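Long-range contacts in CBS domain protein (Streptococcus pneumoniae serotype 4, PDB 7LZG), which is of unknown function but carries a pair of CBS domains, a module that in many proteins serves as a regulatory sensor of adenine nucleotides: residues Phe9-Leu13 against Ala139-Leu143; Glu17-Leu21 against Asp102-Thr106; Leu21-Leu27 against Phe127-Ile131; Ala28-Asp32 against Val51-Thr55; Phe60-Ile64 against Ile88-Thr94. The contacts are given in a common frame with arbitrary orientation. Residues are numbered along the deposited sequence.

Overall arrangement
The five contacts run along an elongated CBS pair, from helices meeting the second subunit at one end to the first-repeat sheet at the other. Along the chain interaction 1 spans all the others, 2 and 3 cross, and 4 closes before 5 opens. Interactions 1 and 2 touch, centres about 11 Å apart, and both reach the second subunit. Interaction 3 shares Leu21 with interaction 2 and adds strand 21-23 to the sheet of strands 127-132 and 117-121. Interactions 4 and 5, centres about 8 Å apart, involve the neighbouring strands 50-54 and 60-65; Phe127 packs between the sheets. In interactions 3 and 5, a segment from elsewhere pairs with a repeat's glycine-containing strand.

Interaction 1 of 5, residues Phe9-Leu13 against Ala139-Leu143; sequences FETFL and AVNAL
This is a buried apolar contact between the N-terminal helix 4-14 and the last part of helix 133-140 with the 3-10 residues 141-143 that follow, at the end of the chain that meets the second subunit. Residues Phe9-Leu13 form regular alpha-helix, with Leu13 N bonded to Phe9 O at 3.0 Å. In the partner, Ala142 N bonds to Ala139 O at 3.2 Å and Leu143 N to Val140 O at 3.1 Å. The backbones come nearest at Leu13 and Ala139, whose CA atoms are 6.8 Å apart. Phe12 (chi1 t, chi2 76°) is the principal wedge: its CZ lies 3.4 Å from Ala139 O and 3.7 Å from Ala142 CB, both near the ring plane, while Leu143, m then t, covers one face in a CH-pi contact, CD2 sitting 3.8 Å from the ring centroid. In this CBS pair the arrangement packs the N-terminal helix on a helix of the second repeat, near the C-terminal end of the chain. Phe9 (t, chi2 82°) brings CZ to 4.0 Å from Val140 CG1 and CE1 to 4.2 Å from Leu143 CD1; Leu13, its chi1 of -110° between wells, brings CD1 to 3.9 Å from Val140 CG1. Phe9 also meets Phe9 of the second subunit, ring to ring, and Leu143 packs on Ala6 of that subunit, so this cluster continues across the dimer interface.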
# COMPACT_ATOMS: atom_id res chain seq x y z
N PHE B 9 -8.26 -8.32 22.04
CA PHE B 9 -8.06 -7.67 20.75
C PHE B 9 -8.31 -8.63 19.60
O PHE B 9 -8.89 -8.24 18.58
CB PHE B 9 -6.64 -7.10 20.68
CG PHE B 9 -6.40 -6.26 19.46
CD1 PHE B 9 -6.80 -4.93 19.42
CD2 PHE B 9 -5.76 -6.79 18.35
CE1 PHE B 9 -6.58 -4.16 18.30
CE2 PHE B 9 -5.53 -6.02 17.23
CZ PHE B 9 -5.94 -4.70 17.20
N GLU B 10 -7.89 -9.89 19.74
CA GLU B 10 -8.12 -10.86 18.68
C GLU B 10 -9.61 -11.19 18.55
O GLU B 10 -10.11 -11.37 17.44
CB GLU B 10 -7.32 -12.13 18.95
CG GLU B 10 -7.47 -13.19 17.86
CD GLU B 10 -6.53 -14.36 18.05
OE1 GLU B 10 -5.79 -14.38 19.05
OE2 GLU B 10 -6.54 -15.26 17.18
N THR B 11 -10.32 -11.26 19.68
CA THR B 11 -11.77 -11.46 19.62
C THR B 11 -12.44 -10.34 18.83
O THR B 11 -13.37 -10.60 18.06
CB THR B 11 -12.35 -11.52 21.04
OG1 THR B 11 -11.65 -12.51 21.80
CG2 THR B 11 -13.83 -11.88 20.99
N PHE B 12 -11.98 -9.10 19.02
CA PHE B 12 -12.54 -7.99 18.27
C PHE B 12 -12.27 -8.14 16.78
O PHE B 12 -13.18 -8.03 15.95
CB PHE B 12 -11.98 -6.67 18.79
CG PHE B 12 -12.22 -5.50 17.88
CD1 PHE B 12 -13.47 -4.91 17.81
CD2 PHE B 12 -11.20 -5.00 17.08
CE1 PHE B 12 -13.70 -3.84 16.97
CE2 PHE B 12 -11.43 -3.94 16.24
CZ PHE B 12 -12.68 -3.35 16.18
N LEU B 13 -11.00 -8.39 16.41
CA LEU B 13 -10.65 -8.54 15.00
C LEU B 13 -11.36 -9.74 14.38
O LEU B 13 -11.71 -9.70 13.19
CB LEU B 13 -9.14 -8.68 14.85
CG LEU B 13 -8.41 -7.50 14.19
CD1 LEU B 13 -8.61 -6.23 14.99
CD2 LEU B 13 -6.93 -7.81 14.02
N ALA B 139 -10.46 -2.27 9.85
CA ALA B 139 -11.04 -3.04 10.94
C ALA B 139 -10.74 -2.40 12.29
O ALA B 139 -11.64 -2.24 13.12
CB ALA B 139 -10.52 -4.48 10.89
N VAL B 140 -9.48 -2.03 12.52
CA VAL B 140 -9.13 -1.38 13.78
C VAL B 140 -9.62 0.05 13.86
O VAL B 140 -9.65 0.62 14.96
CB VAL B 140 -7.60 -1.42 14.01
CG1 VAL B 140 -7.09 -2.85 13.89
CG2 VAL B 140 -6.89 -0.50 13.03
N ASN B 141 -10.01 0.65 12.74
CA ASN B 141 -10.62 1.97 12.78
C ASN B 141 -12.04 1.93 13.33
O ASN B 141 -12.62 2.99 13.59
CB ASN B 141 -10.62 2.60 11.39
CG ASN B 141 -9.38 3.43 11.13
OD1 ASN B 141 -9.38 4.65 11.31
ND2 ASN B 141 -8.29 2.77 10.73
N ALA B 142 -12.62 0.74 13.51
CA ALA B 142 -13.88 0.63 14.23
C ALA B 142 -13.72 0.99 15.70
O ALA B 142 -14.72 1.26 16.37
CB ALA B 142 -14.44 -0.79 14.10
N LEU B 143 -12.49 0.99 16.22
CA LEU B 143 -12.20 1.44 17.57
C LEU B 143 -11.88 2.93 17.64
O LEU B 143 -11.72 3.46 18.74
CB LEU B 143 -11.01 0.65 18.15
CG LEU B 143 -11.13 -0.87 18.23
CD1 LEU B 143 -9.83 -1.48 18.72
CD2 LEU B 143 -12.28 -1.27 19.13

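Interaction 2 of 5, residues Glu17-Leu21 against Asp102-Thr106; sequences EETFL and DFTIT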
# COMPACT_ATOMS: atom_id res chain seq x y z
N GLU B 17 -14.28 -9.94 10.25
CA GLU B 17 -13.94 -10.75 9.08
C GLU B 17 -14.51 -10.15 7.80
O GLU B 17 -13.86 -10.17 6.75
CB GLU B 17 -14.45 -12.18 9.26
CG GLU B 17 -13.68 -12.99 10.29
CD GLU B 17 -12.58 -13.83 9.66
OE1 GLU B 17 -12.51 -13.87 8.41
OE2 GLU B 17 -11.80 -14.45 10.41
N GLU B 18 -15.72 -9.59 7.87
CA GLU B 18 -16.37 -9.01 6.70
C GLU B 18 -15.82 -7.64 6.33
O GLU B 18 -16.41 -6.95 5.49
CB GLU B 18 -17.88 -8.91 6.94
CG GLU B 18 -18.55 -10.26 7.11
CD GLU B 18 -19.97 -10.15 7.65
OE1 GLU B 18 -20.27 -9.14 8.32
OE2 GLU B 18 -20.78 -11.06 7.39
N THR B 19 -14.69 -7.23 6.92
CA THR B 19 -14.05 -5.96 6.60
C THR B 19 -12.67 -6.15 5.99
O THR B 19 -12.41 -5.64 4.89
CB THR B 19 -13.95 -5.08 7.86
OG1 THR B 19 -15.26 -4.73 8.31
CG2 THR B 19 -13.16 -3.81 7.56
N PHE B 20 -11.78 -6.87 6.66
CA PHE B 20 -10.44 -7.07 6.12
C PHE B 20 -10.38 -8.17 5.07
O PHE B 20 -9.44 -8.19 4.26
CB PHE B 20 -9.44 -7.38 7.25
CG PHE B 20 -9.82 -8.55 8.12
CD1 PHE B 20 -9.59 -9.85 7.69
CD2 PHE B 20 -10.35 -8.35 9.38
CE1 PHE B 20 -9.92 -10.93 8.49
CE2 PHE B 20 -10.68 -9.43 10.18
CZ PHE B 20 -10.47 -10.71 9.74
N LEU B 21 -11.36 -9.08 5.05
CA LEU B 21 -11.41 -10.15 4.07
C LEU B 21 -12.40 -9.77 2.98
O LEU B 21 -13.61 -9.75 3.21
CB LEU B 21 -11.80 -11.47 4.72
CG LEU B 21 -11.90 -12.68 3.79
CD1 LEU B 21 -10.57 -12.94 3.12
CD2 LEU B 21 -12.38 -13.91 4.54
N ASP B 102 -8.73 -21.20 6.21
CA ASP B 102 -8.62 -21.54 7.63
C ASP B 102 -7.43 -20.82 8.26
O ASP B 102 -6.52 -21.42 8.83
CB ASP B 102 -8.50 -23.05 7.79
CG ASP B 102 -9.58 -23.81 7.06
OD1 ASP B 102 -10.74 -23.33 7.04
OD2 ASP B 102 -9.29 -24.88 6.49
N PHE B 103 -7.45 -19.49 8.14
CA PHE B 103 -6.38 -18.65 8.65
C PHE B 103 -6.67 -18.20 10.07
O PHE B 103 -7.83 -18.03 10.46
CB PHE B 103 -6.18 -17.43 7.74
CG PHE B 103 -7.43 -16.63 7.53
CD1 PHE B 103 -7.78 -15.61 8.41
CD2 PHE B 103 -8.26 -16.88 6.46
CE1 PHE B 103 -8.93 -14.87 8.22
CE2 PHE B 103 -9.42 -16.15 6.26
CZ PHE B 103 -9.75 -15.14 7.14
N THR B 104 -5.61 -17.99 10.84
CA THR B 104 -5.72 -17.40 12.16
C THR B 104 -5.32 -15.92 12.09
O THR B 104 -4.56 -15.51 11.22
CB THR B 104 -4.83 -18.13 13.17
OG1 THR B 104 -3.45 -17.95 12.83
CG2 THR B 104 -5.15 -19.62 13.18
N ILE B 105 -5.86 -15.13 13.02
CA ILE B 105 -5.57 -13.70 13.03
C ILE B 105 -4.08 -13.47 13.29
O ILE B 105 -3.47 -12.57 12.72
CB ILE B 105 -6.45 -12.98 14.07
CG1 ILE B 105 -7.69 -12.38 13.40
CG2 ILE B 105 -5.68 -11.89 14.79
CD1 ILE B 105 -8.58 -13.39 12.72
N THR B 106 -3.48 -14.31 14.14
CA THR B 106 -2.07 -14.12 14.49
C THR B 106 -1.16 -14.34 13.28
O THR B 106 -0.10 -13.70 13.19
CB THR B 106 -1.68 -15.06 15.63
OG1 THR B 106 -1.61 -16.41 15.14
CG2 THR B 106 -2.71 -15.00 16.74
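Glu17 opens the short helix 17-20, and its side chain, folded by an m chi1 and a chi2 near -94°, reaches across to the segment that leads into helix 105-111. Its OE1 comes to 3.3 Å from Phe103 CZ, close to the plane of that ring, so the carboxylate meets the aromatic rim and not the pi face; its OE2 lies 4.1 Å from Ile105 CD1. One turn further on, Phe20 points its CA-to-CB bond toward the partner. Its ring brings CE1 to 4.1 Å from Phe103 CE1, which lies near the plane of the Phe20 ring, and CZ to 4.4 Å from Ile105 CD1. Leu21, the first residue to leave helical backbone angles, remains tied to the helix through its N, 3.2 Å from Glu17 O, while its CD2 touches Phe103 CZ at 3.9 Å. Phe103 thus fits among three side chains of residues 17-21, packing the short helix that leads into strand 21-23 against the start of helix 105-111 of the second CBS repeat, although the nearest CA pair, Glu17 with Ile105, is 9.7 Å apart. Right after Phe103, Thr104 takes the N-cap position of that helix, its OG1 weakly bonded to Glu107 N. Around the patch, Ile105 leans on Glu10 and Leu14 of helix 4-14, Phe20 packs on Ile136 of helix 133-140, and both Phe20 and Leu21 rest on Ile131 of strand 127-132.

Interaction 3 of 5, residues Leu21-Leu27 against Phe127-Ile131; sequences LTPAKNL and FQGII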
# COMPACT_ATOMS: atom_id res chain seq x y z
N LEU B 21 -11.36 -9.08 5.05
CA LEU B 21 -11.41 -10.15 4.07
C LEU B 21 -12.40 -9.77 2.98
O LEU B 21 -13.61 -9.75 3.21
CB LEU B 21 -11.80 -11.47 4.72
CG LEU B 21 -11.90 -12.68 3.79
CD1 LEU B 21 -10.57 -12.94 3.12
CD2 LEU B 21 -12.38 -13.91 4.54
N THR B 22 -11.88 -9.46 1.79
CA THR B 22 -12.71 -9.13 0.65
C THR B 22 -12.79 -10.34 -0.27
O THR B 22 -11.74 -10.85 -0.68
CB THR B 22 -12.15 -7.93 -0.10
OG1 THR B 22 -11.98 -6.84 0.81
CG2 THR B 22 -13.10 -7.50 -1.21
N PRO B 23 -13.98 -10.83 -0.61
CA PRO B 23 -14.06 -12.03 -1.46
C PRO B 23 -13.69 -11.71 -2.90
O PRO B 23 -13.74 -10.57 -3.35
CB PRO B 23 -15.53 -12.45 -1.34
CG PRO B 23 -16.24 -11.17 -1.08
CD PRO B 23 -15.31 -10.34 -0.22
N ALA B 24 -13.30 -12.77 -3.62
CA ALA B 24 -12.92 -12.61 -5.03
C ALA B 24 -14.08 -12.08 -5.86
O ALA B 24 -13.86 -11.47 -6.91
CB ALA B 24 -12.42 -13.94 -5.59
N LYS B 25 -15.32 -12.31 -5.41
CA LYS B 25 -16.49 -11.83 -6.13
C LYS B 25 -16.53 -10.31 -6.21
O LYS B 25 -17.15 -9.76 -7.13
CB LYS B 25 -17.75 -12.36 -5.46
CG LYS B 25 -17.56 -13.69 -4.75
CD LYS B 25 -18.80 -14.08 -3.96
CE LYS B 25 -18.55 -15.32 -3.10
NZ LYS B 25 -19.76 -15.70 -2.31
N ASN B 26 -15.89 -9.61 -5.26
CA ASN B 26 -15.88 -8.15 -5.22
C ASN B 26 -14.51 -7.58 -5.59
O ASN B 26 -14.15 -6.49 -5.15
CB ASN B 26 -16.29 -7.66 -3.83
CG ASN B 26 -17.72 -8.03 -3.48
OD1 ASN B 26 -17.97 -8.71 -2.48
ND2 ASN B 26 -18.66 -7.59 -4.30
N LEU B 27 -13.75 -8.30 -6.41
CA LEU B 27 -12.41 -7.89 -6.80
C LEU B 27 -12.29 -7.90 -8.32
O LEU B 27 -12.97 -8.66 -9.01
CB LEU B 27 -11.34 -8.80 -6.21
CG LEU B 27 -11.06 -8.70 -4.71
CD1 LEU B 27 -10.30 -9.93 -4.26
CD2 LEU B 27 -10.28 -7.44 -4.40
N PHE B 127 -8.56 -19.05 -6.32
CA PHE B 127 -8.46 -17.77 -5.63
C PHE B 127 -9.82 -17.36 -5.08
O PHE B 127 -10.81 -17.34 -5.81
CB PHE B 127 -7.92 -16.70 -6.58
CG PHE B 127 -7.99 -15.31 -6.03
CD1 PHE B 127 -7.10 -14.90 -5.05
CD2 PHE B 127 -8.94 -14.42 -6.48
CE1 PHE B 127 -7.16 -13.62 -4.54
CE2 PHE B 127 -9.01 -13.14 -5.98
CZ PHE B 127 -8.12 -12.74 -5.00
N GLN B 128 -9.86 -17.04 -3.78
CA GLN B 128 -11.10 -16.72 -3.09
C GLN B 128 -11.19 -15.30 -2.57
O GLN B 128 -12.29 -14.76 -2.49
CB GLN B 128 -11.32 -17.70 -1.92
CG GLN B 128 -11.59 -19.14 -2.34
CD GLN B 128 -12.95 -19.32 -2.98
OE1 GLN B 128 -13.15 -19.01 -4.15
NE2 GLN B 128 -13.90 -19.83 -2.20
N GLY B 129 -10.07 -14.68 -2.19
CA GLY B 129 -10.12 -13.33 -1.67
C GLY B 129 -8.75 -12.86 -1.24
O GLY B 129 -7.76 -13.60 -1.32
N ILE B 130 -8.71 -11.62 -0.75
CA ILE B 130 -7.46 -10.99 -0.33
C ILE B 130 -7.67 -10.27 1.00
O ILE B 130 -8.79 -9.88 1.35
CB ILE B 130 -6.92 -10.00 -1.38
CG1 ILE B 130 -7.99 -8.98 -1.79
CG2 ILE B 130 -6.40 -10.74 -2.60
CD1 ILE B 130 -7.91 -7.65 -1.08
N ILE B 131 -6.57 -10.10 1.73
CA ILE B 131 -6.52 -9.29 2.95
C ILE B 131 -5.35 -8.34 2.82
O ILE B 131 -4.21 -8.77 2.59
CB ILE B 131 -6.39 -10.16 4.21
CG1 ILE B 131 -7.52 -11.18 4.29
CG2 ILE B 131 -6.37 -9.28 5.45
CD1 ILE B 131 -7.38 -12.15 5.44
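A strand from the N-terminal part of the chain joins the sheet of the second repeat here, as in other CBS pairs: strand 21-23 adds an edge to that sheet by running antiparallel to strand 127-132. The segment axes approach to 4.8 Å at 147°. Thr22 and Ile130 make the hydrogen-bonded pair, with Thr22 N to Ile130 O and Ile130 N to Thr22 O both at 3.1 Å. The chain then curls into a 3-10 turn at residues 24-25, yet Ala24 N still gives a short bond to Gln128 O at 2.5 Å. Between these bonds Pro23 and Gly129 form a non-hydrogen-bonded pair, their CA atoms only 4.2 Å apart. Gly129 has no CB, which at this spacing would clash with Thr22 O. Gln128 and Gly129 together face Val120 of the next strand as a classic beta bulge. Side chains pack on both faces: Leu21 CD1 meets Ile131 CG1 at 3.7 Å on one, while on the other Ala24 CB lies 3.5 Å from Phe127 CE2, and Leu27 CD1 reaches Phe127 CZ at 3.6 Å, near the ring plane, and Ile130 CG1 at 3.5 Å. Phe127 goes on to pack against Pro52 and Val54 in the first-repeat sheet. Directional backbone bonds therefore set the register of the added strand, while the apolar contacts of Ala24 and Leu27 carry the association on beyond its last paired residue, toward the interface of the two repeats.

Interaction 4 of 5, residues Ala28-Asp32 against Val51-Thr55; sequences AVLID and VPVVT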
# COMPACT_ATOMS: atom_id res chain seq x y z
N ALA B 28 -11.39 -7.06 -8.82
CA ALA B 28 -10.99 -7.10 -10.22
C ALA B 28 -9.72 -7.94 -10.33
O ALA B 28 -8.70 -7.60 -9.72
CB ALA B 28 -10.77 -5.70 -10.78
N VAL B 29 -9.80 -9.04 -11.07
CA VAL B 29 -8.65 -9.92 -11.28
C VAL B 29 -8.29 -9.89 -12.76
O VAL B 29 -9.03 -9.38 -13.60
CB VAL B 29 -8.92 -11.36 -10.81
CG1 VAL B 29 -9.46 -11.36 -9.39
CG2 VAL B 29 -9.87 -12.07 -11.75
N LEU B 30 -7.12 -10.45 -13.08
CA LEU B 30 -6.61 -10.49 -14.44
C LEU B 30 -6.25 -11.92 -14.81
O LEU B 30 -5.67 -12.65 -14.01
CB LEU B 30 -5.37 -9.59 -14.60
CG LEU B 30 -5.58 -8.08 -14.51
CD1 LEU B 30 -4.24 -7.34 -14.56
CD2 LEU B 30 -6.50 -7.60 -15.62
N ILE B 31 -6.61 -12.32 -16.03
CA ILE B 31 -6.17 -13.61 -16.55
C ILE B 31 -4.69 -13.53 -16.89
O ILE B 31 -4.17 -12.50 -17.32
CB ILE B 31 -6.99 -14.03 -17.79
CG1 ILE B 31 -7.27 -12.82 -18.69
CG2 ILE B 31 -8.27 -14.74 -17.38
CD1 ILE B 31 -7.98 -13.17 -19.98
N ASP B 32 -3.99 -14.65 -16.68
CA ASP B 32 -2.56 -14.69 -16.93
C ASP B 32 -2.22 -14.52 -18.41
O ASP B 32 -1.06 -14.23 -18.73
CB ASP B 32 -1.96 -16.00 -16.40
CG ASP B 32 -2.69 -17.23 -16.92
OD1 ASP B 32 -3.72 -17.07 -17.60
OD2 ASP B 32 -2.22 -18.35 -16.64
N VAL B 51 -2.98 -6.44 -8.13
CA VAL B 51 -4.19 -7.22 -8.39
C VAL B 51 -3.80 -8.68 -8.54
O VAL B 51 -2.70 -8.99 -9.04
CB VAL B 51 -4.94 -6.71 -9.63
CG1 VAL B 51 -5.37 -5.26 -9.43
CG2 VAL B 51 -4.07 -6.84 -10.88
N PRO B 52 -4.64 -9.62 -8.11
CA PRO B 52 -4.30 -11.04 -8.27
C PRO B 52 -4.43 -11.47 -9.72
O PRO B 52 -5.14 -10.87 -10.52
CB PRO B 52 -5.33 -11.74 -7.38
CG PRO B 52 -6.49 -10.81 -7.36
CD PRO B 52 -5.92 -9.42 -7.42
N VAL B 53 -3.70 -12.54 -10.05
CA VAL B 53 -3.70 -13.12 -11.39
C VAL B 53 -4.19 -14.56 -11.28
O VAL B 53 -3.68 -15.34 -10.48
CB VAL B 53 -2.31 -13.07 -12.03
CG1 VAL B 53 -2.31 -13.81 -13.36
CG2 VAL B 53 -1.88 -11.62 -12.23
N VAL B 54 -5.19 -14.89 -12.10
CA VAL B 54 -5.79 -16.22 -12.11
C VAL B 54 -5.81 -16.74 -13.54
O VAL B 54 -5.62 -15.99 -14.50
CB VAL B 54 -7.21 -16.23 -11.51
CG1 VAL B 54 -7.17 -15.80 -10.05
CG2 VAL B 54 -8.13 -15.33 -12.31
N THR B 55 -6.03 -18.04 -13.67
CA THR B 55 -6.16 -18.68 -14.98
C THR B 55 -7.60 -18.54 -15.46
O THR B 55 -8.43 -17.84 -14.85
CB THR B 55 -5.74 -20.14 -14.90
OG1 THR B 55 -6.71 -20.88 -14.15
CG2 THR B 55 -4.39 -20.27 -14.22
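Branched aliphatic side chains dominate this parallel pairing; strand alternation assigns them to the two faces of the sheet, Leu30 with Val53 and Ile31 with Val54, and their rotamers decide what the ends touch. Leu30, m at chi1 and t at chi2, sends CD1 to 3.7 Å from Val51 CG2; there Leu42 and Leu43 of helix 36-45 cover Leu30 and Val51 respectively. Val29, with an m chi1, straddles its neighbours: CG1 lies 3.6 Å from Pro52 CG and CG2 lies 3.7 Å from Val54 CG2. The p chi1 of Ile31 leads the end of its side chain away from the pairing. Asp32, also p, sets its CB 3.8 Å from Val53 CG1 and its OD2 3.8 Å from Thr55 CG2, while Thr55 OG1 is engaged by the backbone nitrogens of Glu57 and Gln59. Underneath, the main chains are joined by Leu30 N to Pro52 O at 3.3 Å, Val54 N to Leu30 O at 3.0 Å and a weak Asp32 N to Val54 O bond at 3.0 Å. Two parallel neighbours connected through helix 36-45 make a beta-alpha-beta crossover, the opening unit of the CBS fold, to which strand 60-65 adds antiparallel.

Interaction 5 of 5, residues Phe60-Ile64 against Ile88-Thr94; sequences FVGTI and IVHMTKT
A segment without regular strand structure borders the sheet here, attached to strand 60-65 by a single antiparallel bridge beside a classic beta bulge, in which Val61 and Gly62 both face Val53. The bridge pairs Thr63 with Lys93, CA atoms 5.5 Å apart: Lys93 N bonds to Thr63 O at 2.9 Å, and Thr63 N makes a weak bond to Lys93 O at 3.3 Å. Gly62 is extended, phi 170° and psi -167°, with its CA 4.6 Å from that of Thr94 and 3.5 Å from Lys93 O; a CB on it would clash with that oxygen. Before the bridge, a 3-10 turn begins at Ile88, and Thr92, m at chi1, folds back to bond its OG1 to Ile88 O at 2.5 Å. Ile64, t at both chi angles, extends CD1 to 3.7 Å from Ile88 CB and 3.8 Å from CG of Met91, a selenomethionine. Val61, also t, puts CG1 4.0 Å from Val89 CG2, and its O lies 3.5 Å from Thr94 CG2. Bridge and bulge resemble, on a smaller scale, the pairing and the Gln128-Gly129 bulge of strand 127-132, consistent with the pseudo-twofold relation of CBS repeats. With so few backbone bonds, apolar packing of Val61 and Ile64 probably supplies much of the adhesion.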
# COMPACT_ATOMS: atom_id res chain seq x y z
N PHE B 60 -5.27 -19.57 -8.87
CA PHE B 60 -4.46 -18.43 -8.46
C PHE B 60 -3.03 -18.59 -8.96
O PHE B 60 -2.34 -19.56 -8.61
CB PHE B 60 -4.48 -18.29 -6.94
CG PHE B 60 -3.56 -17.22 -6.42
CD1 PHE B 60 -3.93 -15.89 -6.48
CD2 PHE B 60 -2.32 -17.55 -5.88
CE1 PHE B 60 -3.09 -14.90 -6.00
CE2 PHE B 60 -1.48 -16.56 -5.41
CZ PHE B 60 -1.86 -15.24 -5.46
N VAL B 61 -2.58 -17.64 -9.78
CA VAL B 61 -1.21 -17.64 -10.28
C VAL B 61 -0.32 -16.77 -9.40
O VAL B 61 0.76 -17.20 -8.97
CB VAL B 61 -1.18 -17.16 -11.74
CG1 VAL B 61 0.23 -17.27 -12.31
CG2 VAL B 61 -2.17 -17.95 -12.58
N GLY B 62 -0.75 -15.55 -9.13
CA GLY B 62 0.03 -14.64 -8.31
C GLY B 62 -0.57 -13.25 -8.35
O GLY B 62 -1.71 -13.06 -8.80
N THR B 63 0.21 -12.29 -7.88
CA THR B 63 -0.17 -10.89 -7.91
C THR B 63 0.74 -10.14 -8.87
O THR B 63 1.88 -10.54 -9.12
CB THR B 63 -0.08 -10.25 -6.52
OG1 THR B 63 1.27 -10.33 -6.04
CG2 THR B 63 -1.00 -10.97 -5.55
N ILE B 64 0.23 -9.04 -9.43
CA ILE B 64 0.98 -8.24 -10.38
C ILE B 64 0.72 -6.76 -10.11
O ILE B 64 -0.36 -6.37 -9.66
CB ILE B 64 0.63 -8.60 -11.84
CG1 ILE B 64 1.67 -8.02 -12.80
CG2 ILE B 64 -0.77 -8.13 -12.20
CD1 ILE B 64 1.44 -8.39 -14.24
N ILE B 88 1.00 -11.62 -19.20
CA ILE B 88 1.44 -11.07 -17.92
C ILE B 88 1.96 -12.13 -16.97
O ILE B 88 2.59 -11.79 -15.96
CB ILE B 88 0.32 -10.28 -17.22
CG1 ILE B 88 -0.87 -11.19 -16.92
CG2 ILE B 88 -0.10 -9.08 -18.05
CD1 ILE B 88 -1.93 -10.53 -16.07
N VAL B 89 1.69 -13.41 -17.25
CA VAL B 89 2.18 -14.48 -16.39
C VAL B 89 3.71 -14.51 -16.37
O VAL B 89 4.32 -14.93 -15.38
CB VAL B 89 1.59 -15.83 -16.83
CG1 VAL B 89 2.01 -16.16 -18.25
CG2 VAL B 89 1.99 -16.94 -15.87
N HIS B 90 4.34 -14.07 -17.46
CA HIS B 90 5.80 -14.03 -17.51
C HIS B 90 6.40 -12.99 -16.58
O HIS B 90 7.62 -12.97 -16.40
CB HIS B 90 6.26 -13.78 -18.94
CG HIS B 90 5.95 -14.91 -19.88
ND1 HIS B 90 6.15 -16.23 -19.55
CD2 HIS B 90 5.44 -14.90 -21.14
CE1 HIS B 90 5.78 -16.99 -20.57
NE2 HIS B 90 5.35 -16.21 -21.54
N MSE B 91 5.58 -12.13 -15.98
CA MSE B 91 6.07 -11.12 -15.06
C MSE B 91 5.21 -11.08 -13.80
O MSE B 91 5.39 -10.21 -12.94
CB MSE B 91 6.09 -9.75 -15.72
CG MSE B 91 4.72 -9.21 -16.08
SE MSE B 91 4.78 -8.11 -17.68
CE MSE B 91 5.22 -9.51 -18.96
N THR B 92 4.28 -12.02 -13.70
CA THR B 92 3.47 -12.13 -12.50
C THR B 92 4.32 -12.65 -11.35
O THR B 92 5.11 -13.58 -11.52
CB THR B 92 2.28 -13.06 -12.74
OG1 THR B 92 1.50 -12.55 -13.83
CG2 THR B 92 1.41 -13.16 -11.51
N LYS B 93 4.19 -12.02 -10.18
CA LYS B 93 4.95 -12.42 -9.00
C LYS B 93 4.29 -13.66 -8.40
O LYS B 93 3.28 -13.56 -7.70
CB LYS B 93 5.03 -11.28 -7.99
CG LYS B 93 5.94 -11.57 -6.81
CD LYS B 93 5.95 -10.42 -5.82
CE LYS B 93 6.78 -10.75 -4.59
NZ LYS B 93 6.72 -9.66 -3.57
N THR B 94 4.86 -14.82 -8.68
CA THR B 94 4.39 -16.07 -8.11
C THR B 94 5.01 -16.38 -6.76
O THR B 94 4.54 -17.29 -6.07
CB THR B 94 4.66 -17.23 -9.08
OG1 THR B 94 6.07 -17.32 -9.34
CG2 THR B 94 3.93 -17.00 -10.39